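Local coordinates for TENA/THI-4 protein (Shewanella denitrificans OS217, PDB 3DDE), which is of unknown function but has a heme oxygenase-like helical fold and may act as an oxidoreductase, at residues V131-E141 / H178-V189. Sequence-based numbering, arbitrary orientation.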
ATOM      1  N   VAL A 131     -16.423  -0.568  -6.574  1.00 51.30           N
ATOM      2  CA  VAL A 131     -17.128  -0.827  -7.816  1.00 51.69           C
ATOM      3  C   VAL A 131     -16.615  -0.003  -9.005  1.00 51.33           C
ATOM      4  O   VAL A 131     -16.698  -0.429 -10.153  1.00 50.42           O
ATOM      5  CB  VAL A 131     -18.625  -0.468  -7.599  1.00 51.69           C
ATOM      6  CG1 VAL A 131     -19.262   0.037  -8.858  1.00 52.25           C
ATOM      7  CG2 VAL A 131     -19.379  -1.637  -6.977  1.00 51.28           C
ATOM      8  N   GLN A 132     -16.050   1.157  -8.702  1.00 51.42           N
ATOM      9  CA  GLN A 132     -15.733   2.171  -9.702  1.00 51.30           C
ATOM     10  C   GLN A 132     -14.819   1.810 -10.877  1.00 51.28           C
ATOM     11  O   GLN A 132     -14.997   2.365 -11.953  1.00 50.41           O
ATOM     12  CB  GLN A 132     -15.238   3.434  -8.993  1.00 51.42           C
ATOM     13  CG  GLN A 132     -13.860   3.314  -8.364  1.00 51.39           C
ATOM     14  CD  GLN A 132     -13.503   4.518  -7.521  1.00 50.68           C
ATOM     15  OE1 GLN A 132     -14.194   5.513  -7.542  1.00 50.54           O
ATOM     16  NE2 GLN A 132     -12.425   4.422  -6.775  1.00 50.01           N
ATOM     17  N   ARG A 133     -13.867   0.895 -10.694  1.00 50.81           N
ATOM     18  CA  ARG A 133     -12.975   0.513 -11.782  1.00 50.90           C
ATOM     19  C   ARG A 133     -13.746  -0.157 -12.939  1.00 51.09           C
ATOM     20  O   ARG A 133     -13.281  -0.146 -14.078  1.00 51.16           O
ATOM     21  CB  ARG A 133     -11.859  -0.410 -11.286  1.00 51.54           C
ATOM     22  CG  ARG A 133     -10.724  -0.577 -12.277  1.00 51.65           C
ATOM     23  CD  ARG A 133      -9.873  -1.791 -11.979  1.00 51.88           C
ATOM     24  NE  ARG A 133      -8.800  -1.926 -12.967  1.00 52.23           N
ATOM     25  CZ  ARG A 133      -8.938  -2.457 -14.175  1.00 52.13           C
ATOM     26  NH1 ARG A 133     -10.120  -2.891 -14.610  1.00 52.72           N
ATOM     27  NH2 ARG A 133      -7.892  -2.515 -14.980  1.00 52.64           N
ATOM     28  N   LEU A 134     -14.915  -0.738 -12.652  1.00 50.69           N
ATOM     29  CA  LEU A 134     -15.763  -1.331 -13.682  1.00 49.94           C
ATOM     30  C   LEU A 134     -16.127  -0.313 -14.779  1.00 50.05           C
ATOM     31  O   LEU A 134     -16.430  -0.706 -15.909  1.00 49.81           O
ATOM     32  CB  LEU A 134     -17.029  -1.927 -13.067  1.00 49.17           C
ATOM     33  CG  LEU A 134     -16.916  -3.172 -12.185  1.00 48.78           C
ATOM     34  CD1 LEU A 134     -18.253  -3.474 -11.519  1.00 48.33           C
ATOM     35  CD2 LEU A 134     -16.425  -4.387 -13.001  1.00 48.33           C
ATOM     36  N   GLY A 135     -16.098   0.977 -14.444  1.00 50.48           N
ATOM     37  CA  GLY A 135     -16.364   2.061 -15.409  1.00 50.66           C
ATOM     38  C   GLY A 135     -15.307   2.132 -16.503  1.00 50.20           C
ATOM     39  O   GLY A 135     -15.609   2.392 -17.660  1.00 48.83           O
ATOM     40  N   TYR A 136     -14.060   1.911 -16.120  1.00 50.80           N
ATOM     41  CA  TYR A 136     -12.950   1.858 -17.068  1.00 51.37           C
ATOM     42  C   TYR A 136     -13.181   0.692 -18.016  1.00 51.48           C
ATOM     43  O   TYR A 136     -13.142   0.851 -19.242  1.00 52.09           O
ATOM     44  CB  TYR A 136     -11.621   1.686 -16.314  1.00 51.30           C
ATOM     45  CG  TYR A 136     -10.388   1.415 -17.164  1.00 51.32           C
ATOM     46  CD1 TYR A 136     -10.125   2.148 -18.319  1.00 51.38           C
ATOM     47  CD2 TYR A 136      -9.454   0.462 -16.765  1.00 51.12           C
ATOM     48  CE1 TYR A 136      -8.983   1.920 -19.067  1.00 51.18           C
ATOM     49  CE2 TYR A 136      -8.313   0.233 -17.493  1.00 51.56           C
ATOM     50  CZ  TYR A 136      -8.079   0.965 -18.648  1.00 51.83           C
ATOM     51  OH  TYR A 136      -6.935   0.722 -19.371  1.00 51.80           O
ATOM     52  N   SER A 137     -13.436  -0.473 -17.422  1.00 51.07           N
ATOM     53  CA  SER A 137     -13.695  -1.706 -18.146  1.00 50.63           C
ATOM     54  C   SER A 137     -14.883  -1.582 -19.085  1.00 50.85           C
ATOM     55  O   SER A 137     -14.906  -2.189 -20.161  1.00 50.51           O
ATOM     56  CB  SER A 137     -13.969  -2.832 -17.154  1.00 50.54           C
ATOM     57  OG  SER A 137     -12.812  -3.140 -16.401  1.00 50.94           O
ATOM     58  N   TYR A 138     -15.886  -0.804 -18.685  1.00 50.74           N
ATOM     59  CA  TYR A 138     -17.063  -0.652 -19.523  1.00 50.76           C
ATOM     60  C   TYR A 138     -16.744  -0.130 -20.931  1.00 50.74           C
ATOM     61  O   TYR A 138     -17.175  -0.728 -21.913  1.00 50.39           O
ATOM     62  CB  TYR A 138     -18.154   0.208 -18.879  1.00 50.62           C
ATOM     63  CG  TYR A 138     -19.364   0.291 -19.786  1.00 50.51           C
ATOM     64  CD1 TYR A 138     -20.244  -0.784 -19.916  1.00 50.59           C
ATOM     65  CD2 TYR A 138     -19.601   1.427 -20.560  1.00 50.71           C
ATOM     66  CE1 TYR A 138     -21.345  -0.709 -20.780  1.00 50.30           C
ATOM     67  CE2 TYR A 138     -20.677   1.505 -21.411  1.00 50.29           C
ATOM     68  CZ  TYR A 138     -21.550   0.441 -21.521  1.00 50.43           C
ATOM     69  OH  TYR A 138     -22.626   0.551 -22.387  1.00 50.57           O
ATOM     70  N   TRP A 139     -16.006   0.974 -21.042  1.00 51.30           N
ATOM     71  CA  TRP A 139     -15.661   1.487 -22.376  1.00 51.18           C
ATOM     72  C   TRP A 139     -14.464   0.719 -22.936  1.00 52.02           C
ATOM     73  O   TRP A 139     -14.378   0.472 -24.135  1.00 53.05           O
ATOM     74  CB  TRP A 139     -15.424   3.016 -22.386  1.00 50.29           C
ATOM     75  CG  TRP A 139     -14.175   3.469 -21.734  1.00 50.17           C
ATOM     76  CD1 TRP A 139     -14.036   3.936 -20.467  1.00 50.09           C
ATOM     77  CD2 TRP A 139     -12.866   3.484 -22.313  1.00 50.07           C
ATOM     78  NE1 TRP A 139     -12.723   4.252 -20.217  1.00 49.80           N
ATOM     79  CE2 TRP A 139     -11.980   3.969 -21.331  1.00 49.79           C
ATOM     80  CE3 TRP A 139     -12.357   3.132 -23.566  1.00 49.83           C
ATOM     81  CZ2 TRP A 139     -10.612   4.111 -21.560  1.00 50.01           C
ATOM     82  CZ3 TRP A 139     -10.995   3.280 -23.792  1.00 50.03           C
ATOM     83  CH2 TRP A 139     -10.143   3.768 -22.797  1.00 49.76           C
ATOM     84  N   ALA A 140     -13.544   0.324 -22.070  1.00 53.72           N
ATOM     85  CA  ALA A 140     -12.379  -0.420 -22.525  1.00 55.25           C
ATOM     86  C   ALA A 140     -12.805  -1.685 -23.294  1.00 56.51           C
ATOM     87  O   ALA A 140     -12.178  -2.020 -24.302  1.00 58.46           O
ATOM     88  CB  ALA A 140     -11.482  -0.755 -21.375  1.00 54.14           C
ATOM     89  N   GLU A 141     -13.907  -2.329 -22.884  1.00 57.38           N
ATOM     90  CA  GLU A 141     -14.367  -3.590 -23.521  1.00 57.64           C
ATOM     91  C   GLU A 141     -15.347  -3.443 -24.691  1.00 57.97           C
ATOM     92  O   GLU A 141     -15.422  -4.334 -25.539  1.00 58.91           O
ATOM     93  CB  GLU A 141     -14.977  -4.538 -22.479  1.00 58.19           C
ATOM     94  CG  GLU A 141     -14.022  -4.992 -21.384  1.00 58.43           C
ATOM     95  CD  GLU A 141     -12.827  -5.807 -21.877  1.00 59.10           C
ATOM     96  OE1 GLU A 141     -12.929  -6.482 -22.929  1.00 59.19           O
ATOM     97  OE2 GLU A 141     -11.780  -5.779 -21.175  1.00 60.16           O
ATOM     98  N   HIS A 178     -15.723 -10.680 -22.508  1.00 55.48           N
ATOM     99  CA  HIS A 178     -15.342  -9.797 -21.410  1.00 54.59           C
ATOM    100  C   HIS A 178     -16.308  -8.613 -21.267  1.00 53.17           C
ATOM    101  O   HIS A 178     -16.602  -8.175 -20.148  1.00 52.70           O
ATOM    102  CB  HIS A 178     -13.897  -9.319 -21.596  1.00 55.85           C
ATOM    103  CG  HIS A 178     -12.876 -10.375 -21.310  1.00 56.32           C
ATOM    104  ND1 HIS A 178     -13.036 -11.690 -21.697  1.00 56.71           N
ATOM    105  CD2 HIS A 178     -11.659 -10.302 -20.720  1.00 56.60           C
ATOM    106  CE1 HIS A 178     -11.979 -12.388 -21.320  1.00 56.97           C
ATOM    107  NE2 HIS A 178     -11.128 -11.569 -20.727  1.00 56.64           N
ATOM    108  N   ALA A 179     -16.771  -8.081 -22.391  1.00 52.08           N
ATOM    109  CA  ALA A 179     -17.767  -7.010 -22.385  1.00 51.86           C
ATOM    110  C   ALA A 179     -19.051  -7.489 -21.703  1.00 51.78           C
ATOM    111  O   ALA A 179     -19.638  -6.776 -20.893  1.00 51.74           O
ATOM    112  CB  ALA A 179     -18.085  -6.554 -23.821  1.00 51.69           C
ATOM    113  N   GLU A 180     -19.498  -8.694 -22.051  1.00 51.69           N
ATOM    114  CA  GLU A 180     -20.697  -9.269 -21.439  1.00 51.60           C
ATOM    115  C   GLU A 180     -20.491  -9.493 -19.932  1.00 51.58           C
ATOM    116  O   GLU A 180     -21.394  -9.239 -19.128  1.00 51.10           O
ATOM    117  CB  GLU A 180     -21.087 -10.585 -22.120  1.00 51.29           C
ATOM    118  N   GLU A 181     -19.291  -9.948 -19.566  1.00 51.65           N
ATOM    119  CA  GLU A 181     -18.938 -10.221 -18.179  1.00 52.23           C
ATOM    120  C   GLU A 181     -18.924  -8.936 -17.338  1.00 52.03           C
ATOM    121  O   GLU A 181     -19.382  -8.944 -16.195  1.00 52.45           O
ATOM    122  CB  GLU A 181     -17.583 -10.953 -18.115  1.00 52.75           C
ATOM    123  CG  GLU A 181     -17.595 -12.348 -18.762  1.00 52.97           C
ATOM    124  CD  GLU A 181     -16.243 -13.078 -18.717  1.00 53.68           C
ATOM    125  OE1 GLU A 181     -15.196 -12.440 -18.468  1.00 55.03           O
ATOM    126  OE2 GLU A 181     -16.224 -14.310 -18.938  1.00 54.46           O
ATOM    127  N   VAL A 182     -18.402  -7.843 -17.902  1.00 51.45           N
ATOM    128  CA  VAL A 182     -18.379  -6.547 -17.219  1.00 50.95           C
ATOM    129  C   VAL A 182     -19.805  -6.042 -16.980  1.00 51.32           C
ATOM    130  O   VAL A 182     -20.145  -5.601 -15.881  1.00 51.45           O
ATOM    131  CB  VAL A 182     -17.603  -5.479 -18.028  1.00 50.64           C
ATOM    132  CG1 VAL A 182     -17.776  -4.106 -17.401  1.00 49.90           C
ATOM    133  CG2 VAL A 182     -16.115  -5.836 -18.133  1.00 50.35           C
ATOM    134  N   ASN A 183     -20.633  -6.102 -18.018  1.00 51.32           N
ATOM    135  CA  ASN A 183     -22.027  -5.671 -17.919  1.00 51.59           C
ATOM    136  C   ASN A 183     -22.813  -6.462 -16.870  1.00 51.78           C
ATOM    137  O   ASN A 183     -23.563  -5.871 -16.087  1.00 51.89           O
ATOM    138  CB  ASN A 183     -22.729  -5.748 -19.279  1.00 51.55           C
ATOM    139  CG  ASN A 183     -22.201  -4.723 -20.285  1.00 51.57           C
ATOM    140  OD1 ASN A 183     -21.241  -3.978 -20.024  1.00 51.77           O
ATOM    141  ND2 ASN A 183     -22.829  -4.696 -21.456  1.00 51.65           N
ATOM    142  N   GLU A 184     -22.650  -7.788 -16.854  1.00 51.52           N
ATOM    143  CA  GLU A 184     -23.300  -8.617 -15.838  1.00 50.95           C
ATOM    144  C   GLU A 184     -22.800  -8.222 -14.436  1.00 50.54           C
ATOM    145  O   GLU A 184     -23.600  -8.083 -13.512  1.00 50.48           O
ATOM    146  CB  GLU A 184     -23.058 -10.106 -16.095  1.00 51.21           C
HETATM  147  N   MSE A 185     -21.491  -8.012 -14.289  1.00 49.76           N
HETATM  148  CA  MSE A 185     -20.904  -7.630 -12.991  1.00 49.71           C
HETATM  149  C   MSE A 185     -21.412  -6.257 -12.529  1.00 49.76           C
HETATM  150  O   MSE A 185     -21.707  -6.073 -11.347  1.00 49.24           O
HETATM  151  CB  MSE A 185     -19.364  -7.653 -13.057  1.00 48.81           C
HETATM  152  CG  MSE A 185     -18.632  -7.595 -11.708  1.00 48.24           C
HETATM  153 SE   MSE A 185     -19.190  -8.962 -10.412  0.75 47.19          SE
HETATM  154  CE  MSE A 185     -19.191 -10.491 -11.573  1.00 47.11           C
ATOM    155  N   LEU A 186     -21.506  -5.303 -13.459  1.00 50.25           N
ATOM    156  CA  LEU A 186     -22.070  -3.978 -13.164  1.00 50.94           C
ATOM    157  C   LEU A 186     -23.489  -4.079 -12.582  1.00 51.47           C
ATOM    158  O   LEU A 186     -23.785  -3.430 -11.573  1.00 51.53           O
ATOM    159  CB  LEU A 186     -22.080  -3.081 -14.413  1.00 50.63           C
ATOM    160  CG  LEU A 186     -20.761  -2.441 -14.848  1.00 50.20           C
ATOM    161  CD1 LEU A 186     -20.830  -1.950 -16.277  1.00 50.05           C
ATOM    162  CD2 LEU A 186     -20.381  -1.305 -13.902  1.00 49.80           C
ATOM    163  N   HIS A 187     -24.355  -4.889 -13.208  1.00 52.22           N
ATOM    164  CA  HIS A 187     -25.727  -5.085 -12.714  1.00 52.76           C
ATOM    165  C   HIS A 187     -25.736  -5.746 -11.322  1.00 52.96           C
ATOM    166  O   HIS A 187     -26.607  -5.472 -10.503  1.00 52.71           O
ATOM    167  CB  HIS A 187     -26.561  -5.944 -13.674  1.00 53.77           C
ATOM    168  CG  HIS A 187     -26.917  -5.273 -14.970  1.00 54.73           C
ATOM    169  ND1 HIS A 187     -27.424  -3.991 -15.036  1.00 55.16           N
ATOM    170  CD2 HIS A 187     -26.950  -5.752 -16.239  1.00 55.38           C
ATOM    171  CE1 HIS A 187     -27.693  -3.688 -16.294  1.00 55.23           C
ATOM    172  NE2 HIS A 187     -27.417  -4.739 -17.045  1.00 55.33           N
ATOM    173  N   GLU A 188     -24.755  -6.609 -11.062  1.00 53.39           N
ATOM    174  CA  GLU A 188     -24.648  -7.327  -9.780  1.00 53.51           C
ATOM    175  C   GLU A 188     -24.154  -6.464  -8.615  1.00 53.27           C
ATOM    176  O   GLU A 188     -24.695  -6.544  -7.511  1.00 53.97           O
ATOM    177  CB  GLU A 188     -23.743  -8.566  -9.953  1.00 53.92           C
ATOM    178  CG  GLU A 188     -23.155  -9.199  -8.668  1.00 54.32           C
ATOM    179  CD  GLU A 188     -24.188  -9.784  -7.709  1.00 55.42           C
ATOM    180  OE1 GLU A 188     -25.365  -9.992  -8.107  1.00 55.26           O
ATOM    181  OE2 GLU A 188     -23.794 -10.061  -6.547  1.00 56.10           O
ATOM    182  N   VAL A 189     -23.137  -5.644  -8.854  1.00 52.82           N
ATOM    183  CA  VAL A 189     -22.530  -4.853  -7.771  1.00 51.94           C
ATOM    184  C   VAL A 189     -23.111  -3.442  -7.552  1.00 51.36           C
ATOM    185  O   VAL A 189     -22.888  -2.863  -6.493  1.00 50.94           O
ATOM    186  CB  VAL A 189     -20.980  -4.781  -7.914  1.00 51.32           C
ATOM    187  CG1 VAL A 189     -20.392  -6.185  -7.916  1.00 50.93           C
ATOM    188  CG2 VAL A 189     -20.569  -4.016  -9.176  1.00 50.94           C
TER
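Leu-134, Tyr-138 and Glu-141 pack against Val-182, Leu-186 and Val-189 in a buried, mainly apolar contact between helix 134-141 and the C-terminal half of helix 166-189. The helix axes run roughly antiparallel, 147° between their directions and 9.1 Å apart at closest approach. Val-182 meets the definition of a knob in a hole, seated among Leu-134, Ser-137, Tyr-138 and Glu-141. Its two methyls divide the hole: CG1, anti to the backbone N, faces Leu-134 O and Tyr-138 N, while CG2 lies 3.8 Å from Ser-137 CB and also meets Glu-141 CG. One turn on, Leu-186 CD2 packs alongside Leu-134 CB at 3.5 Å, the two leucines lying flank to flank and pointing opposite ways. Leu-134 CD1 and Val-189 CG2 meet tip to tip at 3.3 Å, closer than methyl groups normally sit; Val-131 CG2 presses on the same methyl of Val-189. Tyr-73 of helix 71-84 also touches Leu-134 and Val-189. The Tyr-138 ring receives Asn-183 OD1 at its edge, 3.3 Å from CD1, with ring and amide planes 29° apart, and Leu-10 of helix 7-24 packs on this tyrosine. At the other end Glu-141 CB lies 3.7 Å from Ala-179 CA, where the backbones come close. A bend at chi2 (-63°) then turns the carboxylate so that OE1 rests against His-178 CB. Replacing Glu-141 with glycine would probably open a gap beside Ala-179 and leave Val-182 CG2 without one wall of its hole. Knob-into-hole seating between near-antiparallel helices is characteristic of helical bundles, and here it joins two helices of the all-helical heme oxygenase-like fold.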